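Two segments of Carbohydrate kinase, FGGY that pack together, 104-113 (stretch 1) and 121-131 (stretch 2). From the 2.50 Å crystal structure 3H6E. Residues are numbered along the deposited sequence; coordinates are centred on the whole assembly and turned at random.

Stretch 1 104-113: VMADYRSQRD
Stretch 2 121-131: PALPDGLNIGS

Stretch 1 enters as the last turns of a helix, Val104 to Arg109, its tail hydrogen-bonded from Tyr108 N to Val104 O (3.2 Å) and from Arg109 N to Met105 O (2.6 Å). It then leaves the helix, reaching an extended backbone at Arg112 (phi/psi -70/157). Stretch 2 begins extended, at -64/121 for Ala122 and -125/151 for Leu123, passes through a type II' turn from Pro124 to Leu127, closed by Leu127 N to Pro124 O at 3.2 Å, and starts a helix at Ile129, with Asn128 at the N-cap position. Two CA pairs set the register: Tyr108 CA to Ser131 CA at 6.7 Å and Arg109 CA to Ala122 CA at 7.5 Å. The contact is small, 440 Å² summed over both sides.

Its packing centre is aromatic. Tyr108, buried and in the t rotamer (chi2 67°), points its CA-to-CB bond toward stretch 2 and offers one ring face to the new helix. Ser131 CA lies 4.0 Å from the centroid of the Tyr108 ring, 22° off the normal, a CH-pi contact. Tyr108 OH comes to 3.2 Å from Gly130 CA, and here glycine is the fitting residue: an ideal CB on Gly130 would lie 1.9 Å from Tyr108 OH, a clash.

Selenomethionine Met105 fills the neighbouring space. Its CA-to-CB bond runs sideways, but chi values of t, p, p bring the end nearer, so that Met105 SE sits 3.5 Å from Ser131 OG and Met105 CE 3.2 Å from Asp125 O. A flexible, unbranched chain suits this reach to both the turn and the helix start.

Polar links fall to Arg109. With chi1 to chi3 at m, m, t and chi4 at 78°, its guanidinium spends its edge on the backbone and one face on a methyl: Arg109 NH2 donates a weak hydrogen bond to Leu123 O (2.8 Å, 137°), while Ala122 CB lies over the face, 3.5 Å from Arg109 NE. The small alanine, directed toward stretch 1, makes this close approach. One water bridges the segments, accepting from Arg109 NE at 2.9 Å and hydrogen-bonded to Ser131 OG at 2.7 Å; Ser131 is in the m rotamer.

Arg112 (m, t, p, chi4 -102°) points toward stretch 2 and makes packing contacts. Its guanidinium places one face over Ala122 CA, with Arg112 NH2 3.3 Å from Pro121 C. Arg112 NH2 and Ala122 N, also 3.3 Å apart, are both donors and do not bond.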

# COMPACT_ATOMS: atom_id res chain seq x y z
N VAL A 104 -18.01 -14.08 16.12
CA VAL A 104 -18.50 -13.15 15.12
C VAL A 104 -17.71 -13.27 13.82
O VAL A 104 -18.27 -13.19 12.73
CB VAL A 104 -18.46 -11.68 15.62
CG1 VAL A 104 -18.74 -10.71 14.47
CG2 VAL A 104 -19.45 -11.48 16.75
N MSE A 105 -16.41 -13.49 13.95
CA MSE A 105 -15.53 -13.61 12.79
C MSE A 105 -15.73 -14.90 12.01
O MSE A 105 -15.80 -14.89 10.78
CB MSE A 105 -14.06 -13.48 13.20
CG MSE A 105 -13.09 -13.59 12.02
SE MSE A 105 -13.12 -12.02 10.84
CE MSE A 105 -11.92 -10.87 11.86
N ALA A 106 -15.82 -16.02 12.72
CA ALA A 106 -16.04 -17.32 12.10
C ALA A 106 -17.33 -17.33 11.30
O ALA A 106 -17.38 -17.82 10.17
CB ALA A 106 -16.05 -18.42 13.15
N ASP A 107 -18.38 -16.77 11.90
CA ASP A 107 -19.66 -16.61 11.22
C ASP A 107 -19.46 -15.86 9.91
O ASP A 107 -20.00 -16.25 8.87
CB ASP A 107 -20.66 -15.86 12.10
CG ASP A 107 -21.10 -16.66 13.30
OD1 ASP A 107 -20.36 -17.59 13.71
OD2 ASP A 107 -22.19 -16.38 13.85
N TYR A 108 -18.69 -14.78 9.97
CA TYR A 108 -18.40 -14.00 8.77
C TYR A 108 -17.55 -14.80 7.80
O TYR A 108 -17.86 -14.88 6.61
CB TYR A 108 -17.71 -12.69 9.13
CG TYR A 108 -17.30 -11.90 7.92
CD1 TYR A 108 -18.26 -11.34 7.08
CD2 TYR A 108 -15.96 -11.71 7.59
CE1 TYR A 108 -17.90 -10.61 5.96
CE2 TYR A 108 -15.59 -10.98 6.48
CZ TYR A 108 -16.57 -10.44 5.66
OH TYR A 108 -16.21 -9.72 4.55
N ARG A 109 -16.48 -15.40 8.31
CA ARG A 109 -15.54 -16.15 7.48
C ARG A 109 -16.21 -17.20 6.60
O ARG A 109 -15.75 -17.47 5.49
CB ARG A 109 -14.47 -16.82 8.35
CG ARG A 109 -13.37 -15.89 8.79
CD ARG A 109 -12.48 -15.51 7.63
NE ARG A 109 -11.55 -14.45 8.00
CZ ARG A 109 -10.44 -14.64 8.69
NH1 ARG A 109 -10.12 -15.86 9.11
NH2 ARG A 109 -9.65 -13.61 8.98
N SER A 110 -17.29 -17.79 7.09
CA SER A 110 -17.91 -18.93 6.40
C SER A 110 -18.94 -18.50 5.36
O SER A 110 -19.58 -19.33 4.73
CB SER A 110 -18.54 -19.91 7.40
OG SER A 110 -19.50 -19.26 8.23
N GLN A 111 -19.09 -17.19 5.18
CA GLN A 111 -20.09 -16.65 4.27
C GLN A 111 -19.47 -15.72 3.21
O GLN A 111 -20.18 -15.14 2.38
CB GLN A 111 -21.21 -15.99 5.08
CG GLN A 111 -21.95 -14.86 4.40
CD GLN A 111 -21.23 -13.54 4.54
OE1 GLN A 111 -20.08 -13.50 4.98
NE2 GLN A 111 -21.91 -12.46 4.19
N ARG A 112 -18.15 -15.62 3.22
CA ARG A 112 -17.41 -14.81 2.24
C ARG A 112 -17.45 -15.40 0.83
O ARG A 112 -17.67 -16.61 0.65
CB ARG A 112 -15.96 -14.63 2.69
CG ARG A 112 -15.78 -13.72 3.90
CD ARG A 112 -14.37 -13.83 4.48
NE ARG A 112 -13.39 -13.03 3.75
CZ ARG A 112 -12.52 -13.51 2.86
NH1 ARG A 112 -12.49 -14.80 2.57
NH2 ARG A 112 -11.66 -12.69 2.26
N ASP A 113 -17.24 -14.55 -0.17
CA ASP A 113 -17.15 -14.99 -1.56
C ASP A 113 -15.82 -15.70 -1.80
O ASP A 113 -14.91 -15.59 -0.99
CB ASP A 113 -17.27 -13.80 -2.51
CG ASP A 113 -18.69 -13.31 -2.65
OD1 ASP A 113 -19.62 -14.09 -2.39
OD2 ASP A 113 -18.88 -12.13 -3.02
N PRO A 121 -8.16 -11.74 0.29
CA PRO A 121 -7.86 -12.88 1.15
C PRO A 121 -8.41 -12.66 2.56
O PRO A 121 -8.60 -11.52 2.96
CB PRO A 121 -6.32 -12.89 1.21
CG PRO A 121 -5.85 -11.76 0.31
CD PRO A 121 -7.01 -10.83 0.18
N ALA A 122 -8.66 -13.75 3.28
CA ALA A 122 -9.09 -13.65 4.67
C ALA A 122 -7.97 -13.02 5.50
O ALA A 122 -6.86 -13.55 5.55
CB ALA A 122 -9.45 -15.01 5.23
N LEU A 123 -8.27 -11.90 6.14
CA LEU A 123 -7.29 -11.21 6.96
C LEU A 123 -7.84 -11.02 8.37
O LEU A 123 -9.05 -10.93 8.57
CB LEU A 123 -6.91 -9.87 6.33
CG LEU A 123 -6.17 -9.97 5.00
CD1 LEU A 123 -6.06 -8.61 4.33
CD2 LEU A 123 -4.79 -10.60 5.19
N PRO A 124 -6.94 -10.96 9.36
CA PRO A 124 -7.28 -10.82 10.78
C PRO A 124 -7.88 -9.45 11.13
O PRO A 124 -7.69 -8.47 10.41
CB PRO A 124 -5.93 -10.99 11.49
CG PRO A 124 -5.05 -11.67 10.51
CD PRO A 124 -5.49 -11.17 9.17
N ASP A 125 -8.60 -9.41 12.25
CA ASP A 125 -9.14 -8.17 12.78
C ASP A 125 -9.97 -7.41 11.74
O ASP A 125 -10.90 -7.97 11.16
CB ASP A 125 -8.00 -7.30 13.32
CG ASP A 125 -7.01 -8.10 14.16
OD1 ASP A 125 -5.84 -8.21 13.76
OD2 ASP A 125 -7.42 -8.63 15.21
N GLY A 126 -9.64 -6.15 11.52
CA GLY A 126 -10.41 -5.30 10.63
C GLY A 126 -9.80 -5.08 9.25
O GLY A 126 -10.28 -4.24 8.50
N LEU A 127 -8.76 -5.84 8.93
CA LEU A 127 -8.07 -5.69 7.65
C LEU A 127 -9.00 -5.86 6.45
O LEU A 127 -8.82 -5.23 5.41
CB LEU A 127 -6.87 -6.64 7.55
CG LEU A 127 -5.67 -6.23 8.41
CD1 LEU A 127 -4.62 -7.32 8.44
CD2 LEU A 127 -5.06 -4.92 7.93
N ASN A 128 -9.99 -6.74 6.60
CA ASN A 128 -11.10 -6.81 5.65
C ASN A 128 -12.21 -5.88 6.13
O ASN A 128 -12.71 -6.04 7.25
CB ASN A 128 -11.63 -8.24 5.55
CG ASN A 128 -10.65 -9.18 4.88
OD1 ASN A 128 -10.10 -8.87 3.83
ND2 ASN A 128 -10.45 -10.35 5.48
N ILE A 129 -12.61 -4.92 5.31
CA ILE A 129 -13.68 -4.02 5.71
C ILE A 129 -14.98 -4.78 5.99
O ILE A 129 -15.72 -4.45 6.91
CB ILE A 129 -13.90 -2.90 4.68
CG1 ILE A 129 -12.82 -1.82 4.84
CG2 ILE A 129 -15.28 -2.29 4.84
CD1 ILE A 129 -12.74 -0.82 3.68
N GLY A 130 -15.23 -5.82 5.20
CA GLY A 130 -16.39 -6.67 5.40
C GLY A 130 -16.53 -7.17 6.83
O GLY A 130 -17.62 -7.18 7.39
N SER A 131 -15.41 -7.59 7.42
CA SER A 131 -15.41 -8.06 8.80
C SER A 131 -15.93 -6.99 9.76
O SER A 131 -16.69 -7.28 10.67
CB SER A 131 -14.00 -8.49 9.22
OG SER A 131 -13.52 -9.53 8.39
O HOH W 1 -12.41 -11.74 7.31